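Side-chain contacts in projannalysin (Methanocaldococcus jannaschii, PDB 4JIX), which is the zymogen of a small soluble zinc metallopeptidase, a minigluzincin that probably cleaves peptide bonds once activated: residues N8-I12 / K13-N17; L64-Y67 / I68-E72; E90-Y94 / F95-E99. The protein carries 1 engineered substitution. One frame throughout, in Å; residues are numbered along the deposited sequence.

Interaction 1: residues N8-I12 / K13-N17; sequences NKKDI and KDIVN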
loop_
_atom_site.group_PDB
_atom_site.type_symbol
_atom_site.label_atom_id
_atom_site.label_comp_id
_atom_site.label_asym_id
_atom_site.label_seq_id
_atom_site.Cartn_x
_atom_site.Cartn_y
_atom_site.Cartn_z
ATOM N N ASN A 8 23.262 5.897 -2.944
ATOM C CA ASN A 8 23.237 4.766 -3.877
ATOM C C ASN A 8 22.207 3.723 -3.460
ATOM O O ASN A 8 22.235 3.243 -2.322
ATOM C CB ASN A 8 24.620 4.114 -3.974
ATOM C CG ASN A 8 25.383 4.408 -5.245
ATOM O OD1 ASN A 8 24.815 4.670 -6.316
ATOM N ND2 ASN A 8 26.704 4.312 -5.165
ATOM N N LYS A 9 21.270 3.415 -4.374
ATOM C CA LYS A 9 20.220 2.435 -4.130
ATOM C C LYS A 9 20.858 1.051 -3.995
ATOM O O LYS A 9 21.658 0.646 -4.850
ATOM C CB LYS A 9 19.157 2.471 -5.251
ATOM C CG LYS A 9 17.715 2.587 -4.746
ATOM C CD LYS A 9 16.764 3.216 -5.785
ATOM C CE LYS A 9 15.644 2.301 -6.254
ATOM N NZ LYS A 9 14.560 2.126 -5.243
ATOM N N LYS A 10 20.584 0.383 -2.858
ATOM C CA LYS A 10 21.051 -0.972 -2.568
ATOM C C LYS A 10 20.394 -1.913 -3.568
ATOM O O LYS A 10 19.206 -1.749 -3.854
ATOM C CB LYS A 10 20.700 -1.371 -1.116
ATOM C CG LYS A 10 21.390 -2.654 -0.637
ATOM C CD LYS A 10 21.037 -3.023 0.805
ATOM C CE LYS A 10 21.926 -2.357 1.833
ATOM N NZ LYS A 10 21.359 -2.458 3.206
ATOM N N ASP A 11 21.161 -2.851 -4.135
ATOM C CA ASP A 11 20.635 -3.829 -5.087
ATOM C C ASP A 11 19.577 -4.678 -4.396
ATOM O O ASP A 11 19.746 -5.046 -3.229
ATOM C CB ASP A 11 21.752 -4.708 -5.648
ATOM C CG ASP A 11 21.383 -5.398 -6.945
ATOM O OD1 ASP A 11 20.605 -6.384 -6.899
ATOM O OD2 ASP A 11 21.902 -4.980 -8.006
ATOM N N ILE A 12 18.469 -4.947 -5.098
ATOM C CA ILE A 12 17.344 -5.715 -4.572
ATOM C C ILE A 12 17.812 -7.080 -4.020
ATOM O O ILE A 12 17.371 -7.459 -2.940
ATOM C CB ILE A 12 16.199 -5.847 -5.622
ATOM C CG1 ILE A 12 14.907 -6.410 -5.002
ATOM C CG2 ILE A 12 16.625 -6.571 -6.913
ATOM C CD1 ILE A 12 14.202 -5.394 -4.013
ATOM N N LYS A 13 18.756 -7.756 -4.705
ATOM C CA LYS A 13 19.303 -9.051 -4.280
ATOM C C LYS A 13 20.017 -8.928 -2.925
ATOM O O LYS A 13 19.894 -9.828 -2.097
ATOM C CB LYS A 13 20.251 -9.643 -5.345
ATOM C CG LYS A 13 19.717 -9.629 -6.790
ATOM C CD LYS A 13 18.455 -10.484 -7.028
ATOM C CE LYS A 13 17.700 -10.036 -8.258
ATOM N NZ LYS A 13 16.705 -11.046 -8.702
ATOM N N ASP A 14 20.709 -7.794 -2.677
ATOM C CA ASP A 14 21.396 -7.531 -1.408
ATOM C C ASP A 14 20.396 -7.336 -0.268
ATOM O O ASP A 14 20.662 -7.800 0.845
ATOM C CB ASP A 14 22.324 -6.308 -1.515
ATOM C CG ASP A 14 23.497 -6.464 -2.471
ATOM O OD1 ASP A 14 24.062 -5.425 -2.890
ATOM O OD2 ASP A 14 23.884 -7.620 -2.761
ATOM N N ILE A 15 19.249 -6.653 -0.533
ATOM C CA ILE A 15 18.207 -6.453 0.473
ATOM C C ILE A 15 17.647 -7.835 0.878
ATOM O O ILE A 15 17.512 -8.123 2.074
ATOM C CB ILE A 15 17.075 -5.486 -0.007
ATOM C CG1 ILE A 15 17.639 -4.083 -0.399
ATOM C CG2 ILE A 15 15.972 -5.372 1.060
ATOM C CD1 ILE A 15 16.618 -3.129 -1.148
ATOM N N VAL A 16 17.331 -8.683 -0.122
ATOM C CA VAL A 16 16.802 -10.039 0.094
ATOM C C VAL A 16 17.800 -10.875 0.920
ATOM O O VAL A 16 17.399 -11.448 1.934
ATOM C CB VAL A 16 16.413 -10.756 -1.233
ATOM C CG1 VAL A 16 15.950 -12.192 -0.971
ATOM C CG2 VAL A 16 15.323 -9.984 -1.975
ATOM N N ASN A 17 19.089 -10.914 0.510
ATOM C CA ASN A 17 20.112 -11.726 1.175
ATOM C C ASN A 17 20.335 -11.317 2.634
ATOM O O ASN A 17 20.493 -12.196 3.476
ATOM C CB ASN A 17 21.435 -11.714 0.389
ATOM C CG ASN A 17 21.320 -12.482 -0.910
ATOM O OD1 ASN A 17 20.411 -13.283 -1.108
ATOM N ND2 ASN A 17 22.212 -12.243 -1.840
#
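D11 is the N-cap of helix 12-22: its carboxylate accepts the backbone N-H of K13, OD1 to N 3.2 Å, through its anti lone pair, the one turned away from OD2. The carboxylate group stands anti to the D11 backbone N (chi1 -160°), which places it beside the opening turn. Aspartate suits the position, since a short acidic side chain can serve an amide that lacks a carbonyl one turn earlier, and its negative charge is probably favourable beside the partly positive N-terminal end of the helix. D11 O adds a bond from I15 N at 3.2 Å and a weak one from D14 N, while I12 O receives V16 N at 3.1 Å in a nearly straight bond (167°).

Around this polar start lies aliphatic packing. K13 bends at chi2 and brings CE to 3.9 Å from I12 CG2. The K10 chain slants across the first turn, CG 3.9 Å from D14 CB and CD 3.8 Å from I15 CG1, and its NZ goes on to salt bridges with E62 and E18. Branched I12, I15 and V16 all touch I69 of helix 62-78, anchoring this turn to the core. V16 CG2 sits just 3.4 Å from I12 O.

Interaction 2: residues L64-Y67 / I68-E72; sequences LLHY and IILHE. With ZN (zinc ion), chain C.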
loop_
_atom_site.group_PDB
_atom_site.type_symbol
_atom_site.label_atom_id
_atom_site.label_comp_id
_atom_site.label_asym_id
_atom_site.label_seq_id
_atom_site.Cartn_x
_atom_site.Cartn_y
_atom_site.Cartn_z
ATOM N N LEU A 64 10.980 0.737 2.693
ATOM C CA LEU A 64 9.716 0.095 2.289
ATOM C C LEU A 64 9.973 -1.259 1.667
ATOM O O LEU A 64 9.252 -2.202 1.969
ATOM C CB LEU A 64 8.877 0.971 1.329
ATOM C CG LEU A 64 8.624 2.440 1.724
ATOM C CD1 LEU A 64 7.602 3.072 0.794
ATOM C CD2 LEU A 64 8.161 2.582 3.190
ATOM N N LEU A 65 11.010 -1.376 0.833
ATOM C CA LEU A 65 11.351 -2.658 0.188
ATOM C C LEU A 65 11.746 -3.712 1.222
ATOM O O LEU A 65 11.338 -4.858 1.099
ATOM C CB LEU A 65 12.486 -2.485 -0.842
ATOM C CG LEU A 65 12.150 -1.633 -2.073
ATOM C CD1 LEU A 65 13.388 -1.407 -2.926
ATOM C CD2 LEU A 65 11.016 -2.263 -2.914
ATOM N N HIS A 66 12.547 -3.314 2.235
ATOM C CA HIS A 66 12.986 -4.192 3.323
ATOM C C HIS A 66 11.772 -4.752 4.089
ATOM O O HIS A 66 11.723 -5.947 4.364
ATOM C CB HIS A 66 13.925 -3.429 4.284
ATOM C CG HIS A 66 14.269 -4.197 5.526
ATOM N ND1 HIS A 66 13.495 -4.101 6.673
ATOM C CD2 HIS A 66 15.283 -5.062 5.756
ATOM C CE1 HIS A 66 14.071 -4.894 7.563
ATOM N NE2 HIS A 66 15.143 -5.502 7.054
ATOM N N TYR A 67 10.822 -3.879 4.446
ATOM C CA TYR A 67 9.621 -4.252 5.199
ATOM C C TYR A 67 8.754 -5.260 4.427
ATOM O O TYR A 67 8.238 -6.209 5.029
ATOM C CB TYR A 67 8.774 -3.002 5.535
ATOM C CG TYR A 67 7.609 -3.317 6.458
ATOM C CD1 TYR A 67 7.771 -3.314 7.844
ATOM C CD2 TYR A 67 6.358 -3.665 5.945
ATOM C CE1 TYR A 67 6.716 -3.644 8.697
ATOM C CE2 TYR A 67 5.295 -3.993 6.789
ATOM C CZ TYR A 67 5.479 -3.971 8.165
ATOM O OH TYR A 67 4.445 -4.303 9.008
ATOM N N ILE A 68 8.567 -5.016 3.115
ATOM C CA ILE A 68 7.754 -5.834 2.207
ATOM C C ILE A 68 8.376 -7.242 2.093
ATOM O O ILE A 68 7.664 -8.234 2.232
ATOM C CB ILE A 68 7.644 -5.122 0.820
ATOM C CG1 ILE A 68 6.692 -3.893 0.878
ATOM C CG2 ILE A 68 7.223 -6.083 -0.296
ATOM C CD1 ILE A 68 6.914 -2.878 -0.349
ATOM N N ILE A 69 9.693 -7.309 1.826
ATOM C CA ILE A 69 10.426 -8.572 1.683
ATOM C C ILE A 69 10.424 -9.310 3.024
ATOM O O ILE A 69 10.226 -10.526 3.034
ATOM C CB ILE A 69 11.863 -8.341 1.136
ATOM C CG1 ILE A 69 11.825 -7.776 -0.306
ATOM C CG2 ILE A 69 12.699 -9.641 1.184
ATOM C CD1 ILE A 69 13.137 -7.043 -0.748
ATOM N N LEU A 70 10.658 -8.583 4.148
ATOM C CA LEU A 70 10.628 -9.144 5.503
ATOM C C LEU A 70 9.283 -9.825 5.760
ATOM O O LEU A 70 9.265 -10.929 6.296
ATOM C CB LEU A 70 10.872 -8.056 6.565
ATOM C CG LEU A 70 10.875 -8.492 8.046
ATOM C CD1 LEU A 70 12.070 -9.425 8.390
ATOM C CD2 LEU A 70 10.868 -7.274 8.978
ATOM N N HIS A 71 8.174 -9.183 5.370
ATOM C CA HIS A 71 6.840 -9.773 5.543
ATOM C C HIS A 71 6.764 -11.156 4.861
ATOM O O HIS A 71 6.368 -12.129 5.496
ATOM C CB HIS A 71 5.728 -8.849 4.979
ATOM C CG HIS A 71 4.342 -9.391 5.214
ATOM N ND1 HIS A 71 3.571 -8.963 6.279
ATOM C CD2 HIS A 71 3.660 -10.342 4.534
ATOM C CE1 HIS A 71 2.428 -9.634 6.193
ATOM N NE2 HIS A 71 2.451 -10.508 5.177
ATOM N N GLU A 72 7.132 -11.232 3.578
ATOM C CA GLU A 72 7.050 -12.503 2.836
ATOM C C GLU A 72 7.951 -13.591 3.405
ATOM O O GLU A 72 7.589 -14.771 3.386
ATOM C CB GLU A 72 7.446 -12.304 1.364
ATOM C CG GLU A 72 6.758 -11.145 0.671
ATOM C CD GLU A 72 5.251 -11.230 0.641
ATOM O OE1 GLU A 72 4.702 -12.338 0.823
ATOM O OE2 GLU A 72 4.617 -10.166 0.485
HETATM ZN ZN ZN C . 1.063 -12.018 4.809
HETATM O O HOH W 1 4.659 -7.319 8.091
HETATM O O HOH W 2 -0.330 -10.527 4.037
#
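Y67 and H71 stand one turn apart on helix 62-78, which carries the HExxH zinc-binding motif of the gluzincins. H71 NE2 binds the zinc ion at 2.1 Å, with H75 and H83 as further protein ligands and water 2 at 2.2 Å from the metal. At the other end of the same ring, ND1 donates to water 1, whose oxygen lies in the ring plane at 2.7 Å. That water gives a weak bond to Y67 OH at 3.2 Å, and the hydroxyl is hydrogen-bonded to E104 as well. Both CG atoms are anti to their backbone N (chi1 -173° in Y67, -177° in H71), an arrangement that sends the two rings out from one flank of the helix.

Beneath them the helix backbone is regular, with H71 N bonded to Y67 O at 3.0 Å. Aliphatic residues suit the buried flanks: I68 packs on I40 and A41, I69 on I12, I15 and I19. L70 CD2 approaches H66 CE1 at 4.2 Å. Held at both nitrogens, the H71 imidazole has its rotation fixed and its NE2 aimed at the zinc, while Y67, held by E104, probably contributes as a second-shell residue through its weak bond to water 1.

Interaction 3: residues E90-Y94 / F95-E99; sequences ELRNY and FSKNE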
loop_
_atom_site.group_PDB
_atom_site.type_symbol
_atom_site.label_atom_id
_atom_site.label_comp_id
_atom_site.label_asym_id
_atom_site.label_seq_id
_atom_site.Cartn_x
_atom_site.Cartn_y
_atom_site.Cartn_z
ATOM N N GLU A 90 8.238 -13.072 15.207
ATOM C CA GLU A 90 9.380 -12.813 14.321
ATOM C C GLU A 90 9.465 -11.344 13.949
ATOM O O GLU A 90 10.551 -10.770 13.984
ATOM C CB GLU A 90 9.322 -13.655 13.035
ATOM C CG GLU A 90 9.346 -15.158 13.252
ATOM C CD GLU A 90 10.620 -15.758 13.820
ATOM O OE1 GLU A 90 11.709 -15.166 13.629
ATOM O OE2 GLU A 90 10.526 -16.850 14.426
ATOM N N LEU A 91 8.318 -10.736 13.605
ATOM C CA LEU A 91 8.230 -9.338 13.206
ATOM C C LEU A 91 8.674 -8.390 14.333
ATOM O O LEU A 91 9.343 -7.397 14.047
ATOM C CB LEU A 91 6.788 -9.014 12.771
ATOM C CG LEU A 91 6.487 -7.596 12.269
ATOM C CD1 LEU A 91 7.396 -7.209 11.092
ATOM C CD2 LEU A 91 5.019 -7.484 11.861
ATOM N N ARG A 92 8.348 -8.721 15.596
ATOM C CA ARG A 92 8.684 -7.888 16.756
ATOM C C ARG A 92 10.186 -7.787 17.032
ATOM O O ARG A 92 10.595 -6.871 17.753
ATOM C CB ARG A 92 7.943 -8.346 18.029
ATOM C CG ARG A 92 6.459 -7.950 18.043
ATOM C CD ARG A 92 6.195 -6.462 17.808
ATOM N NE ARG A 92 4.798 -6.254 17.442
ATOM C CZ ARG A 92 4.361 -5.976 16.219
ATOM N NH1 ARG A 92 5.218 -5.782 15.227
ATOM N NH2 ARG A 92 3.065 -5.839 15.990
ATOM N N ASN A 93 11.008 -8.679 16.440
ATOM C CA ASN A 93 12.467 -8.620 16.561
ATOM C C ASN A 93 13.011 -7.507 15.654
ATOM O O ASN A 93 14.179 -7.156 15.750
ATOM C CB ASN A 93 13.106 -9.974 16.196
ATOM C CG ASN A 93 12.834 -11.087 17.179
ATOM O OD1 ASN A 93 12.778 -10.889 18.398
ATOM N ND2 ASN A 93 12.710 -12.298 16.674
ATOM N N TYR A 94 12.154 -6.969 14.770
ATOM C CA TYR A 94 12.515 -5.932 13.812
ATOM C C TYR A 94 11.809 -4.621 14.091
ATOM O O TYR A 94 12.454 -3.580 14.041
ATOM C CB TYR A 94 12.178 -6.394 12.377
ATOM C CG TYR A 94 12.991 -7.594 11.951
ATOM C CD1 TYR A 94 14.213 -7.439 11.302
ATOM C CD2 TYR A 94 12.578 -8.886 12.268
ATOM C CE1 TYR A 94 14.990 -8.544 10.949
ATOM C CE2 TYR A 94 13.358 -9.996 11.943
ATOM C CZ TYR A 94 14.559 -9.820 11.275
ATOM O OH TYR A 94 15.314 -10.917 10.936
ATOM N N PHE A 95 10.479 -4.665 14.314
ATOM C CA PHE A 95 9.667 -3.468 14.499
ATOM C C PHE A 95 8.548 -3.647 15.505
ATOM O O PHE A 95 7.873 -4.676 15.513
ATOM C CB PHE A 95 9.018 -3.053 13.153
ATOM C CG PHE A 95 9.966 -2.859 11.996
ATOM C CD1 PHE A 95 10.787 -1.733 11.927
ATOM C CD2 PHE A 95 10.034 -3.795 10.969
ATOM C CE1 PHE A 95 11.688 -1.569 10.869
ATOM C CE2 PHE A 95 10.935 -3.632 9.910
ATOM C CZ PHE A 95 11.758 -2.523 9.868
ATOM N N SER A 96 8.296 -2.591 16.294
ATOM C CA SER A 96 7.158 -2.515 17.209
ATOM C C SER A 96 5.884 -2.356 16.374
ATOM O O SER A 96 5.974 -2.082 15.166
ATOM C CB SER A 96 7.321 -1.325 18.155
ATOM O OG SER A 96 7.170 -0.126 17.413
ATOM N N LYS A 97 4.707 -2.524 16.999
ATOM C CA LYS A 97 3.422 -2.369 16.309
ATOM C C LYS A 97 3.309 -0.947 15.712
ATOM O O LYS A 97 2.916 -0.815 14.560
ATOM C CB LYS A 97 2.238 -2.688 17.254
ATOM C CG LYS A 97 0.833 -2.355 16.703
ATOM C CD LYS A 97 0.446 -3.149 15.435
ATOM C CE LYS A 97 -0.991 -2.916 15.027
ATOM N NZ LYS A 97 -1.343 -3.667 13.787
ATOM N N ASN A 98 3.704 0.088 16.472
ATOM C CA ASN A 98 3.664 1.487 16.031
ATOM C C ASN A 98 4.548 1.726 14.808
ATOM O O ASN A 98 4.100 2.384 13.873
ATOM C CB ASN A 98 4.051 2.432 17.165
ATOM C CG ASN A 98 2.977 2.542 18.234
ATOM O OD1 ASN A 98 1.810 2.167 18.043
ATOM N ND2 ASN A 98 3.350 3.045 19.395
ATOM N N GLU A 99 5.783 1.175 14.803
ATOM C CA GLU A 99 6.713 1.262 13.674
ATOM C C GLU A 99 6.137 0.569 12.436
ATOM O O GLU A 99 6.298 1.090 11.336
ATOM C CB GLU A 99 8.072 0.653 14.035
ATOM C CG GLU A 99 8.871 1.556 14.955
ATOM C CD GLU A 99 10.141 0.970 15.536
ATOM O OE1 GLU A 99 10.263 -0.275 15.591
ATOM O OE2 GLU A 99 10.997 1.764 15.985
#
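R92 reaches across the turn between helix 85-91 and helix 97-111 and lays its guanidinium over the start of the second helix, where S96 and E99 form a capping box. One face of the guanidinium lies above the S96-K97 peptide, with K97 N 3.5 Å from its plane, over the centre. The bend at chi2 (-53°) folds the arginine back far enough for NH1 to donate to F95 O at 2.9 Å, tilted 26° out of the guanidinium plane. NH2 meanwhile rests 3.5 Å from K97 CB. Arginine fits because one flat, extended group can both cover a peptide and supply a donor. Replacing it by alanine removes both roles, and is likely to leave F95 O without this side-chain donor and the S96-K97 peptide without its cover.

The F95 ring has Y94 O over one face and L91 CD1 at its edge, 4.3 Å from CD2. Y94 presents its own ring edge, in plane, to E90 O and L91 O, while its hydroxyl is hydrogen-bonded to S22. L91 O takes two backbone donors, F95 N at 3.0 Å and Y94 N, which ties off the turn. In the capping box, S96 N donates to E99 OE1 at 3.1 Å, and E99 N returns a bond to S96 OG at 3.2 Å.

Overall arrangement
Interaction 2 lies near the middle of the chain, and the centres of interactions 1 and 3 each lie about 12 Å from its centre. Interactions 1 and 3 do not touch each other; their centres are about 21 Å apart and their nearest atoms about 9 Å. I69 serves the first junction, its CD1 lying 3.8 Å from I12 CD1. L70 serves the second, with its CD2 3.7 Å from Y94 CG, and the F95 ring also meets Y67 and H66. Thus the helix that supplies H71 to the zinc is packed against by the N-terminal helix and the 90-99 turn. The side chain of L91 comes to about 9 Å from a zinc ion.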